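Local coordinates for 5' nucleotidase family protein (Staphylococcus aureus subsp. aureus, PDB 4Q7F) that belongs to the 5'-nucleotidase family, pairing a calcineurin-like metallophosphoesterase domain that carries manganese and magnesium with a C-terminal domain that shares in the pocket of the bound ligand, at residues A333-R337 against A363-S367; R406-F411 against H431-Y437; S441-G447 against D522-K527. One frame throughout, in Å; residues are numbered along the deposited sequence. Where two conformers were deposited one is given.

Interaction 1 of 3, residues A333-R337 against A363-S367; sequences AFEAR and ALFDS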
loop_
_atom_site.group_PDB
_atom_site.type_symbol
_atom_site.label_atom_id
_atom_site.label_comp_id
_atom_site.label_asym_id
_atom_site.label_seq_id
_atom_site.Cartn_x
_atom_site.Cartn_y
_atom_site.Cartn_z
ATOM N N ALA A 333 -9.604 9.130 -15.615
ATOM C CA ALA A 333 -9.148 9.526 -14.270
ATOM C C ALA A 333 -8.590 10.945 -14.205
ATOM O O ALA A 333 -8.974 11.726 -13.345
ATOM C CB ALA A 333 -8.120 8.534 -13.743
ATOM N N PHE A 334 -7.706 11.289 -15.132
ATOM C CA PHE A 334 -7.118 12.611 -15.125
ATOM C C PHE A 334 -8.162 13.729 -15.262
ATOM O O PHE A 334 -8.015 14.777 -14.638
ATOM C CB PHE A 334 -6.060 12.735 -16.199
ATOM C CG PHE A 334 -5.433 14.093 -16.279
ATOM C CD1 PHE A 334 -4.420 14.447 -15.420
ATOM C CD2 PHE A 334 -5.850 15.010 -17.242
ATOM C CE1 PHE A 334 -3.819 15.691 -15.506
ATOM C CE2 PHE A 334 -5.253 16.256 -17.341
ATOM C CZ PHE A 334 -4.237 16.597 -16.462
ATOM N N GLU A 335 -9.202 13.497 -16.066
ATOM C CA GLU A 335 -10.259 14.489 -16.253
ATOM C C GLU A 335 -10.967 14.800 -14.938
ATOM O O GLU A 335 -11.393 15.927 -14.708
ATOM C CB GLU A 335 -11.273 14.020 -17.305
ATOM C CG GLU A 335 -10.714 14.014 -18.723
ATOM C CD GLU A 335 -11.749 13.653 -19.770
ATOM O OE1 GLU A 335 -12.685 12.887 -19.455
ATOM O OE2 GLU A 335 -11.614 14.132 -20.914
ATOM N N ALA A 336 -11.053 13.793 -14.072
ATOM C CA ALA A 336 -11.700 13.916 -12.793
ATOM C C ALA A 336 -10.719 14.413 -11.727
ATOM O O ALA A 336 -11.051 14.424 -10.548
ATOM C CB ALA A 336 -12.321 12.587 -12.395
ATOM N N ARG A 337 -9.505 14.800 -12.139
ATOM C CA ARG A 337 -8.519 15.391 -11.237
ATOM C C ARG A 337 -8.245 16.864 -11.609
ATOM O O ARG A 337 -8.063 17.700 -10.710
ATOM C CB ARG A 337 -7.223 14.570 -11.177
ATOM C CG ARG A 337 -7.402 13.223 -10.483
ATOM C CD ARG A 337 -6.067 12.550 -10.203
ATOM N NE ARG A 337 -6.239 11.256 -9.542
ATOM C CZ ARG A 337 -6.136 10.062 -10.122
ATOM N NH1 ARG A 337 -5.817 9.925 -11.411
ATOM N NH2 ARG A 337 -6.333 8.983 -9.390
ATOM N N ALA A 363 -8.952 11.826 -2.046
ATOM C CA ALA A 363 -8.154 11.502 -3.204
ATOM C C ALA A 363 -9.064 10.710 -4.126
ATOM O O ALA A 363 -10.135 10.258 -3.702
ATOM C CB ALA A 363 -6.946 10.669 -2.805
ATOM N N LEU A 364 -8.700 10.635 -5.402
ATOM C CA LEU A 364 -9.390 9.751 -6.332
ATOM C C LEU A 364 -8.454 8.530 -6.398
ATOM O O LEU A 364 -7.322 8.611 -6.913
ATOM C CB LEU A 364 -9.554 10.374 -7.709
ATOM C CG LEU A 364 -10.287 9.472 -8.708
ATOM C CD1 LEU A 364 -11.743 9.294 -8.305
ATOM C CD2 LEU A 364 -10.177 10.057 -10.099
ATOM N N PHE A 365 -8.902 7.415 -5.851
ATOM C CA PHE A 365 -8.063 6.206 -5.831
ATOM C C PHE A 365 -7.927 5.518 -7.221
ATOM O O PHE A 365 -8.764 5.681 -8.105
ATOM C CB PHE A 365 -8.507 5.265 -4.698
ATOM C CG PHE A 365 -8.437 5.909 -3.329
ATOM C CD1 PHE A 365 -7.204 6.210 -2.752
ATOM C CD2 PHE A 365 -9.591 6.222 -2.620
ATOM C CE1 PHE A 365 -7.124 6.804 -1.498
ATOM C CE2 PHE A 365 -9.515 6.830 -1.364
ATOM C CZ PHE A 365 -8.283 7.120 -0.804
ATOM N N ASP A 366 -6.852 4.765 -7.405
ATOM C CA ASP A 366 -6.564 4.155 -8.715
ATOM C C ASP A 366 -7.666 3.296 -9.306
ATOM O O ASP A 366 -7.865 3.289 -10.507
ATOM C CB ASP A 366 -5.227 3.422 -8.665
ATOM C CG ASP A 366 -4.060 4.392 -8.584
ATOM O OD1 ASP A 366 -4.040 5.356 -9.389
ATOM O OD2 ASP A 366 -3.179 4.208 -7.725
ATOM N N SER A 367 -8.407 2.612 -8.450
ATOM C CA SER A 367 -9.519 1.767 -8.897
ATOM C C SER A 367 -10.880 2.521 -8.950
ATOM O O SER A 367 -11.938 1.912 -9.212
ATOM C CB SER A 367 -9.622 0.589 -7.938
ATOM O OG SER A 367 -9.714 1.060 -6.587
HETATM O O HOH W 1 -6.483 11.487 -6.566
HETATM O O HOH W 2 -5.410 6.902 -11.818
#
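Arg-337 and Leu-364 form the nearest backbone pair, their CA atoms 7.5 Å apart, a spacing too wide for direct backbone pairing, so side chains and water bridge the turn at 333-337 and the loop that follows strand 359-363. The arginine supplies the polar link. Its CG lies anti to the carbonyl carbon (chi1 -69°) and the chain runs extended from CG to NE, which carries the guanidinium across the leucine side chain at about a right angle. NH2 of Arg-337 donates to Leu-364 O over 2.7 Å with an N-H...O angle of 155°; the oxygen lies close to the guanidinium plane, whereas the nitrogen stands above the carbonyl plane. Two waters at the guanidinium edge extend this grip. The first accepts from Arg-337 NE (3.0 Å) and also from Leu-364 N, so the leucine oxygen is bonded directly while its nitrogen is linked through water. The second accepts from Arg-337 NH1 and donates to Asp-366 OD1 (3.2 Å). Asp-366 OD1 stays 4.3 Å from Arg-337 NH2, too far for a salt bridge, although the opposite charges probably still attract. The CD2 branch of Leu-364 sits over one guanidinium face, offset toward the rim, and makes apolar contact with Ala-336 CB at 4.0 Å; it also lies 3.8 Å from the carbonyl oxygen Ala-333 O. Phe-365 meets Tyr-384 and Phe-386 edge-to-face and touches the bound 3D1. The contact thus ties short helix 335-338 to a loop that lines the 3D1 pocket.

Interaction 2 of 3, residues R406-F411 against H431-Y437; sequences RSAEYF and HFNYDIY. With 3D1 ((2R,3S,5R)-5-(6-amino-9H-purin-9-yl)-tetrahydro-2-(hydroxymethyl)furan-3-ol), chain D.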
loop_
_atom_site.group_PDB
_atom_site.type_symbol
_atom_site.label_atom_id
_atom_site.label_comp_id
_atom_site.label_asym_id
_atom_site.label_seq_id
_atom_site.Cartn_x
_atom_site.Cartn_y
_atom_site.Cartn_z
ATOM N N ARG A 406 0.015 21.477 -1.594
ATOM C CA ARG A 406 0.645 20.139 -1.635
ATOM C C ARG A 406 -0.017 19.345 -2.767
ATOM O O ARG A 406 0.679 18.820 -3.632
ATOM C CB ARG A 406 0.553 19.431 -0.309
ATOM C CG ARG A 406 0.888 17.923 -0.351
ATOM C CD ARG A 406 2.230 17.584 -0.987
ATOM N NE ARG A 406 2.420 16.124 -1.036
ATOM C CZ ARG A 406 3.266 15.492 -1.843
ATOM N NH1 ARG A 406 4.040 16.175 -2.700
ATOM N NH2 ARG A 406 3.338 14.165 -1.801
ATOM N N SER A 407 -1.349 19.308 -2.782
ATOM C CA SER A 407 -2.093 18.653 -3.844
ATOM C C SER A 407 -1.716 19.234 -5.207
ATOM O O SER A 407 -1.543 18.480 -6.127
ATOM C CB SER A 407 -3.608 18.790 -3.634
ATOM O OG SER A 407 -3.994 18.268 -2.373
ATOM N N ALA A 408 -1.622 20.575 -5.337
ATOM C CA ALA A 408 -1.273 21.233 -6.602
ATOM C C ALA A 408 0.098 20.818 -7.172
ATOM O O ALA A 408 0.367 21.025 -8.374
ATOM C CB ALA A 408 -1.378 22.790 -6.473
ATOM N N GLU A 409 0.955 20.249 -6.329
ATOM C CA GLU A 409 2.268 19.723 -6.748
ATOM C C GLU A 409 2.112 18.518 -7.676
ATOM O O GLU A 409 3.052 18.128 -8.360
ATOM C CB GLU A 409 3.106 19.288 -5.546
ATOM C CG GLU A 409 3.521 20.424 -4.634
ATOM C CD GLU A 409 4.255 19.940 -3.408
ATOM O OE1 GLU A 409 4.690 18.743 -3.387
ATOM O OE2 GLU A 409 4.383 20.732 -2.454
ATOM N N TYR A 410 0.920 17.924 -7.659
ATOM C CA TYR A 410 0.566 16.792 -8.512
ATOM C C TYR A 410 0.658 17.128 -9.987
ATOM O O TYR A 410 0.854 16.256 -10.792
ATOM C CB TYR A 410 -0.883 16.376 -8.218
ATOM C CG TYR A 410 -1.409 15.258 -9.062
ATOM C CD1 TYR A 410 -0.971 13.953 -8.860
ATOM C CD2 TYR A 410 -2.373 15.479 -10.033
ATOM C CE1 TYR A 410 -1.467 12.911 -9.605
ATOM C CE2 TYR A 410 -2.863 14.434 -10.788
ATOM C CZ TYR A 410 -2.402 13.158 -10.571
ATOM O OH TYR A 410 -2.906 12.130 -11.320
ATOM N N PHE A 411 0.503 18.400 -10.341
ATOM C CA PHE A 411 0.518 18.807 -11.724
ATOM C C PHE A 411 1.844 19.402 -12.181
ATOM O O PHE A 411 2.651 19.883 -11.384
ATOM C CB PHE A 411 -0.570 19.867 -11.995
ATOM C CG PHE A 411 -1.972 19.402 -11.710
ATOM C CD1 PHE A 411 -2.631 18.563 -12.586
ATOM C CD2 PHE A 411 -2.641 19.841 -10.584
ATOM C CE1 PHE A 411 -3.922 18.138 -12.326
ATOM C CE2 PHE A 411 -3.927 19.421 -10.316
ATOM C CZ PHE A 411 -4.571 18.569 -11.184
ATOM N N HIS A 431 -0.972 8.720 -7.401
ATOM C CA HIS A 431 -2.144 9.553 -7.692
ATOM C C HIS A 431 -3.008 9.739 -6.453
ATOM O O HIS A 431 -3.735 10.730 -6.331
ATOM C CB HIS A 431 -3.008 8.963 -8.811
ATOM C CG HIS A 431 -2.259 8.672 -10.071
ATOM N ND1 HIS A 431 -1.909 9.652 -10.974
ATOM C CD2 HIS A 431 -1.805 7.504 -10.587
ATOM C CE1 HIS A 431 -1.262 9.103 -11.985
ATOM N NE2 HIS A 431 -1.187 7.801 -11.773
ATOM N N PHE A 432 -2.939 8.762 -5.563
ATOM C CA PHE A 432 -3.675 8.801 -4.319
ATOM C C PHE A 432 -3.189 9.908 -3.361
ATOM O O PHE A 432 -3.765 10.097 -2.300
ATOM C CB PHE A 432 -3.641 7.436 -3.629
ATOM C CG PHE A 432 -2.264 6.822 -3.525
ATOM C CD1 PHE A 432 -1.296 7.364 -2.693
ATOM C CD2 PHE A 432 -1.959 5.649 -4.225
ATOM C CE1 PHE A 432 -0.038 6.792 -2.589
ATOM C CE2 PHE A 432 -0.702 5.060 -4.113
ATOM C CZ PHE A 432 0.261 5.631 -3.287
ATOM N N ASN A 433 -2.134 10.622 -3.747
ATOM C CA ASN A 433 -1.623 11.731 -2.960
ATOM C C ASN A 433 -2.113 13.072 -3.475
ATOM O O ASN A 433 -1.623 14.087 -3.037
ATOM C CB ASN A 433 -0.099 11.710 -2.840
ATOM C CG ASN A 433 0.387 10.677 -1.846
ATOM O OD1 ASN A 433 -0.387 10.160 -1.033
ATOM N ND2 ASN A 433 1.670 10.367 -1.900
ATOM N N TYR A 434 -3.050 13.052 -4.425
ATOM C CA TYR A 434 -3.694 14.259 -4.915
ATOM C C TYR A 434 -5.096 14.343 -4.338
ATOM O O TYR A 434 -5.882 13.417 -4.486
ATOM C CB TYR A 434 -3.797 14.261 -6.438
ATOM C CG TYR A 434 -4.604 15.448 -6.971
ATOM C CD1 TYR A 434 -4.117 16.736 -6.885
ATOM C CD2 TYR A 434 -5.835 15.254 -7.583
ATOM C CE1 TYR A 434 -4.850 17.800 -7.362
ATOM C CE2 TYR A 434 -6.567 16.306 -8.085
ATOM C CZ TYR A 434 -6.079 17.579 -7.968
ATOM O OH TYR A 434 -6.820 18.607 -8.510
ATOM N N ASP A 435 -5.442 15.471 -3.742
ATOM C CA ASP A 435 -6.781 15.607 -3.147
ATOM C C ASP A 435 -7.594 16.617 -3.874
ATOM O O ASP A 435 -7.065 17.642 -4.379
ATOM C CB ASP A 435 -6.716 15.991 -1.661
ATOM C CG ASP A 435 -6.288 14.846 -0.754
ATOM O OD1 ASP A 435 -6.509 13.674 -1.106
ATOM O OD2 ASP A 435 -5.776 15.120 0.366
ATOM N N ILE A 436 -8.889 16.303 -3.944
ATOM C CA ILE A 436 -9.891 17.201 -4.483
ATOM C C ILE A 436 -10.673 17.726 -3.280
ATOM O O ILE A 436 -11.151 16.951 -2.450
ATOM C CB ILE A 436 -10.862 16.514 -5.471
ATOM C CG1 ILE A 436 -10.122 15.945 -6.688
ATOM C CG2 ILE A 436 -11.932 17.494 -5.915
ATOM C CD1 ILE A 436 -9.560 14.552 -6.512
ATOM N N TYR A 437 -10.817 19.048 -3.191
ATOM C CA TYR A 437 -11.463 19.672 -2.043
ATOM C C TYR A 437 -12.873 20.160 -2.309
ATOM O O TYR A 437 -13.206 20.595 -3.404
ATOM C CB TYR A 437 -10.622 20.873 -1.556
ATOM C CG TYR A 437 -9.216 20.499 -1.146
ATOM C CD1 TYR A 437 -8.228 20.281 -2.099
ATOM C CD2 TYR A 437 -8.862 20.415 0.205
ATOM C CE1 TYR A 437 -6.934 19.941 -1.730
ATOM C CE2 TYR A 437 -7.579 20.059 0.582
ATOM C CZ TYR A 437 -6.627 19.825 -0.386
ATOM O OH TYR A 437 -5.375 19.508 -0.001
HETATM O "O5'" 3D1 D . 3.494 4.764 1.168
HETATM C "C5'" 3D1 D . 2.092 4.879 1.391
HETATM C "C4'" 3D1 D . 1.475 3.513 1.638
HETATM O "O4'" 3D1 D . 0.157 3.745 2.113
HETATM C "C1'" 3D1 D . -0.830 3.324 1.166
HETATM N N9 3D1 D . -1.908 4.348 1.095
HETATM C C4 3D1 D . -2.925 4.351 1.947
HETATM N N3 3D1 D . -3.271 3.561 2.988
HETATM C C2 3D1 D . -4.390 3.812 3.692
HETATM N N1 3D1 D . -5.216 4.857 3.414
HETATM C C6 3D1 D . -4.982 5.722 2.401
HETATM N N6 3D1 D . -5.833 6.756 2.161
HETATM C C5 3D1 D . -3.762 5.510 1.593
HETATM N N7 3D1 D . -3.169 6.100 0.535
HETATM C C8 3D1 D . -2.041 5.401 0.245
HETATM C "C2'" 3D1 D . -0.090 3.024 -0.130
HETATM C "C3'" 3D1 D . 1.279 2.642 0.404
HETATM O "O3'" 3D1 D . 1.248 1.249 0.782
#
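Tyr-434 packs against Tyr-410 and Phe-411 where the end of helix 397-408 passes the chain leading into strand 435-438; the closest CA pair, Ser-407 and Tyr-434, is 4.8 Å apart. With CG opposite the backbone N in both tyrosines (chi1 178° in Tyr-410, 174° in Tyr-434), the rings form an offset stack, centroids 4.8 Å apart and planes inclined by 24°. Tyr-434 CB makes a CH-pi contact over the Tyr-410 face, 3.9 Å from its centroid. Phe-411 instead directs its ring edge toward the Tyr-434 face in an offset edge-to-face pair. Tyr-434 CD1 lies 3.2 Å from Ser-407 O, near the ring plane. At the far end of Tyr-410, OH and His-431 ND1 share a 2.7 Å hydrogen bond in which either could donate. Ser-407 OG hydrogen-bonds Tyr-437 OH at 3.0 Å and accepts a weak bond from Asp-435 N; its strongest polar partner is Tyr-485 OH. Arg-406 bends at chi2, and its NH1 forms a salt bridge with Glu-409 OE1, met from above the carboxylate plane. The CB of Phe-432 points away from 406-411, and its ring lays one face against 3D1, CD1 standing 3.6 Å from C8. Asp-435 OD2 pairs with Arg-478 NE. Around the cluster, Tyr-410 touches Arg-337 and Phe-411 touches Val-338 of helix 335-338, while Phe-411 meets Val-525 and Tyr-434 meets Phe-523 of strand 522-526.

Interaction 3 of 3, residues S441-G447 against D522-K527; sequences SYTIHVG and DFKVEK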
loop_
_atom_site.group_PDB
_atom_site.type_symbol
_atom_site.label_atom_id
_atom_site.label_comp_id
_atom_site.label_asym_id
_atom_site.label_seq_id
_atom_site.Cartn_x
_atom_site.Cartn_y
_atom_site.Cartn_z
ATOM N N SER A 441 -13.523 26.922 -2.979
ATOM C CA SER A 441 -13.260 27.079 -4.390
ATOM C C SER A 441 -11.864 27.676 -4.515
ATOM O O SER A 441 -11.422 28.419 -3.634
ATOM C CB SER A 441 -14.319 27.956 -5.084
ATOM O OG SER A 441 -14.271 29.267 -4.610
ATOM N N TYR A 442 -11.189 27.356 -5.614
ATOM C CA TYR A 442 -9.793 27.762 -5.836
ATOM C C TYR A 442 -9.347 27.574 -7.276
ATOM O O TYR A 442 -9.972 26.874 -8.071
ATOM C CB TYR A 442 -8.861 26.962 -4.906
ATOM C CG TYR A 442 -9.050 25.454 -4.988
ATOM C CD1 TYR A 442 -10.099 24.827 -4.314
ATOM C CD2 TYR A 442 -8.166 24.642 -5.712
ATOM C CE1 TYR A 442 -10.281 23.443 -4.387
ATOM C CE2 TYR A 442 -8.348 23.265 -5.782
ATOM C CZ TYR A 442 -9.406 22.669 -5.113
ATOM O OH TYR A 442 -9.584 21.287 -5.180
ATOM N N THR A 443 -8.234 28.216 -7.588
ATOM C CA THR A 443 -7.642 28.197 -8.883
ATOM C C THR A 443 -6.205 27.754 -8.689
ATOM O O THR A 443 -5.492 28.290 -7.826
ATOM C CB THR A 443 -7.603 29.614 -9.505
ATOM O OG1 THR A 443 -8.933 30.122 -9.659
ATOM C CG2 THR A 443 -6.920 29.572 -10.867
ATOM N N ILE A 444 -5.795 26.738 -9.444
ATOM C CA ILE A 444 -4.419 26.268 -9.417
ATOM C C ILE A 444 -3.735 26.722 -10.698
ATOM O O ILE A 444 -4.237 26.462 -11.781
ATOM C CB ILE A 444 -4.337 24.728 -9.308
ATOM C CG1 ILE A 444 -4.845 24.250 -7.937
ATOM C CG2 ILE A 444 -2.901 24.296 -9.497
ATOM C CD1 ILE A 444 -4.939 22.715 -7.797
ATOM N N HIS A 445 -2.607 27.412 -10.564
ATOM C CA HIS A 445 -1.799 27.885 -11.694
ATOM C C HIS A 445 -0.543 27.027 -11.757
ATOM O O HIS A 445 0.439 27.311 -11.086
ATOM C CB HIS A 445 -1.418 29.356 -11.515
ATOM C CG HIS A 445 -2.561 30.300 -11.706
ATOM N ND1 HIS A 445 -2.969 30.718 -12.950
ATOM C CD2 HIS A 445 -3.391 30.897 -10.821
ATOM C CE1 HIS A 445 -4.000 31.533 -12.830
ATOM N NE2 HIS A 445 -4.267 31.667 -11.547
ATOM N N VAL A 446 -0.573 25.998 -12.595
ATOM C CA VAL A 446 0.522 24.998 -12.663
ATOM C C VAL A 446 1.856 25.593 -13.154
ATOM O O VAL A 446 2.903 25.143 -12.762
ATOM C CB VAL A 446 0.091 23.777 -13.502
ATOM C CG1 VAL A 446 1.129 22.651 -13.409
ATOM C CG2 VAL A 446 -1.266 23.274 -13.003
ATOM N N GLY A 447 1.800 26.649 -13.949
ATOM C CA GLY A 447 3.025 27.283 -14.442
ATOM C C GLY A 447 3.808 28.035 -13.363
ATOM O O GLY A 447 4.937 28.443 -13.597
ATOM N N ASP A 522 -15.640 23.108 -6.758
ATOM C CA ASP A 522 -15.606 24.162 -7.713
ATOM C C ASP A 522 -14.177 24.695 -7.740
ATOM O O ASP A 522 -13.772 25.447 -6.855
ATOM C CB ASP A 522 -16.595 25.224 -7.251
ATOM C CG ASP A 522 -16.636 26.427 -8.156
ATOM O OD1 ASP A 522 -16.006 26.398 -9.217
ATOM O OD2 ASP A 522 -17.314 27.393 -7.789
ATOM N N PHE A 523 -13.408 24.267 -8.736
ATOM C CA PHE A 523 -12.010 24.669 -8.858
ATOM C C PHE A 523 -11.587 24.622 -10.311
ATOM O O PHE A 523 -12.296 24.081 -11.147
ATOM C CB PHE A 523 -11.093 23.771 -8.016
ATOM C CG PHE A 523 -10.969 22.359 -8.524
ATOM C CD1 PHE A 523 -11.948 21.413 -8.256
ATOM C CD2 PHE A 523 -9.847 21.967 -9.260
ATOM C CE1 PHE A 523 -11.820 20.104 -8.718
ATOM C CE2 PHE A 523 -9.712 20.667 -9.730
ATOM C CZ PHE A 523 -10.701 19.736 -9.462
ATOM N N LYS A 524 -10.420 25.175 -10.589
ATOM C CA LYS A 524 -9.903 25.260 -11.937
ATOM C C LYS A 524 -8.438 25.024 -11.894
ATOM O O LYS A 524 -7.768 25.471 -10.955
ATOM C CB LYS A 524 -10.074 26.687 -12.491
ATOM C CG LYS A 524 -11.458 27.247 -12.370
ATOM C CD LYS A 524 -11.481 28.704 -12.808
ATOM C CE LYS A 524 -12.775 29.354 -12.407
ATOM N NZ LYS A 524 -12.758 30.807 -12.768
ATOM N N VAL A 525 -7.927 24.352 -12.920
ATOM C CA VAL A 525 -6.498 24.087 -13.034
ATOM C C VAL A 525 -6.070 24.516 -14.402
ATOM O O VAL A 525 -6.680 24.138 -15.381
ATOM C CB VAL A 525 -6.177 22.607 -12.841
ATOM C CG1 VAL A 525 -4.671 22.383 -12.930
ATOM C CG2 VAL A 525 -6.703 22.175 -11.498
ATOM N N GLU A 526 -5.042 25.339 -14.460
ATOM C CA GLU A 526 -4.568 25.845 -15.717
ATOM C C GLU A 526 -3.144 26.275 -15.502
ATOM O O GLU A 526 -2.635 26.153 -14.391
ATOM C CB GLU A 526 -5.433 27.020 -16.127
ATOM C CG GLU A 526 -5.317 28.224 -15.208
ATOM C CD GLU A 526 -6.294 29.310 -15.576
ATOM O OE1 GLU A 526 -5.859 30.307 -16.199
ATOM O OE2 GLU A 526 -7.502 29.135 -15.298
ATOM N N LYS A 527 -2.481 26.761 -16.545
ATOM C CA LYS A 527 -1.115 27.253 -16.377
ATOM C C LYS A 527 -1.089 28.406 -15.375
ATOM O O LYS A 527 -2.094 29.113 -15.264
ATOM C CB LYS A 527 -0.532 27.769 -17.692
ATOM C CG LYS A 527 -0.189 26.729 -18.745
ATOM C CD LYS A 527 0.494 27.442 -19.906
ATOM C CE LYS A 527 1.013 26.497 -20.963
ATOM N NZ LYS A 527 1.841 27.265 -21.924
ATOM O OXT LYS A 527 -0.091 28.694 -14.686
#
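Strands 441-445 and 522-526 run parallel, their axes 4.7 Å apart at closest approach and 7° from each other in direction. The backbone bonds are uneven. Tyr-442 N to Asp-522 O is weak at 3.4 Å, whereas Ile-444 N to Lys-524 O is short (2.8 Å) and nearly straight at 173°; Lys-524 N to Tyr-442 O and Glu-526 N to Ile-444 O complete the ladder, and Val-446 N continues it to Glu-526 O. The C-terminal carboxylate of Lys-527 is held at both oxygens: His-445 ND1 donates to O over 2.9 Å, tilted from the ring plane, and Gly-447 N donates to OXT over 2.9 Å. Apolar packing gathers on the face bearing Tyr-442, Ile-444, Phe-523 and Val-525. In both aromatics CG sits between backbone N and carbonyl carbon, standing the side chains side by side. Phe-523 CB, rather than its ring, covers the centre of the Tyr-442 ring in a CH-pi contact, 3.5 Å from the centroid; the almost parallel rings overlap little. Nearby, Val-446 CG2 touches Val-525 CG1 at 3.5 Å. This is a parallel pair in a mixed four-stranded sheet, with the chain's last strand, 522-526, outermost beside 441-445.

Overall arrangement
The three contacts pack against one another between the 3D1 pocket and the C-terminus. Interactions 1 and 2, with centres about 10 Å apart, both contribute to the pocket, through Phe-365 and Phe-432, and Arg-337 O joins Tyr-434 OH at 2.7 Å in a probable hydrogen bond. Interaction 3, its centre about 12 Å from that of interaction 2, meets it where Tyr-442 OH lies 3.2 Å from Tyr-437 N, again a probable hydrogen bond. Interactions 1 and 3, centres about 16 Å apart, also touch, Arg-337 O lying 3.5 Å from Phe-523 CE2. The metals lie farther off: the side chain of Asp-366 is about 11 Å from manganese and that of Asn-433 about 13 Å from magnesium.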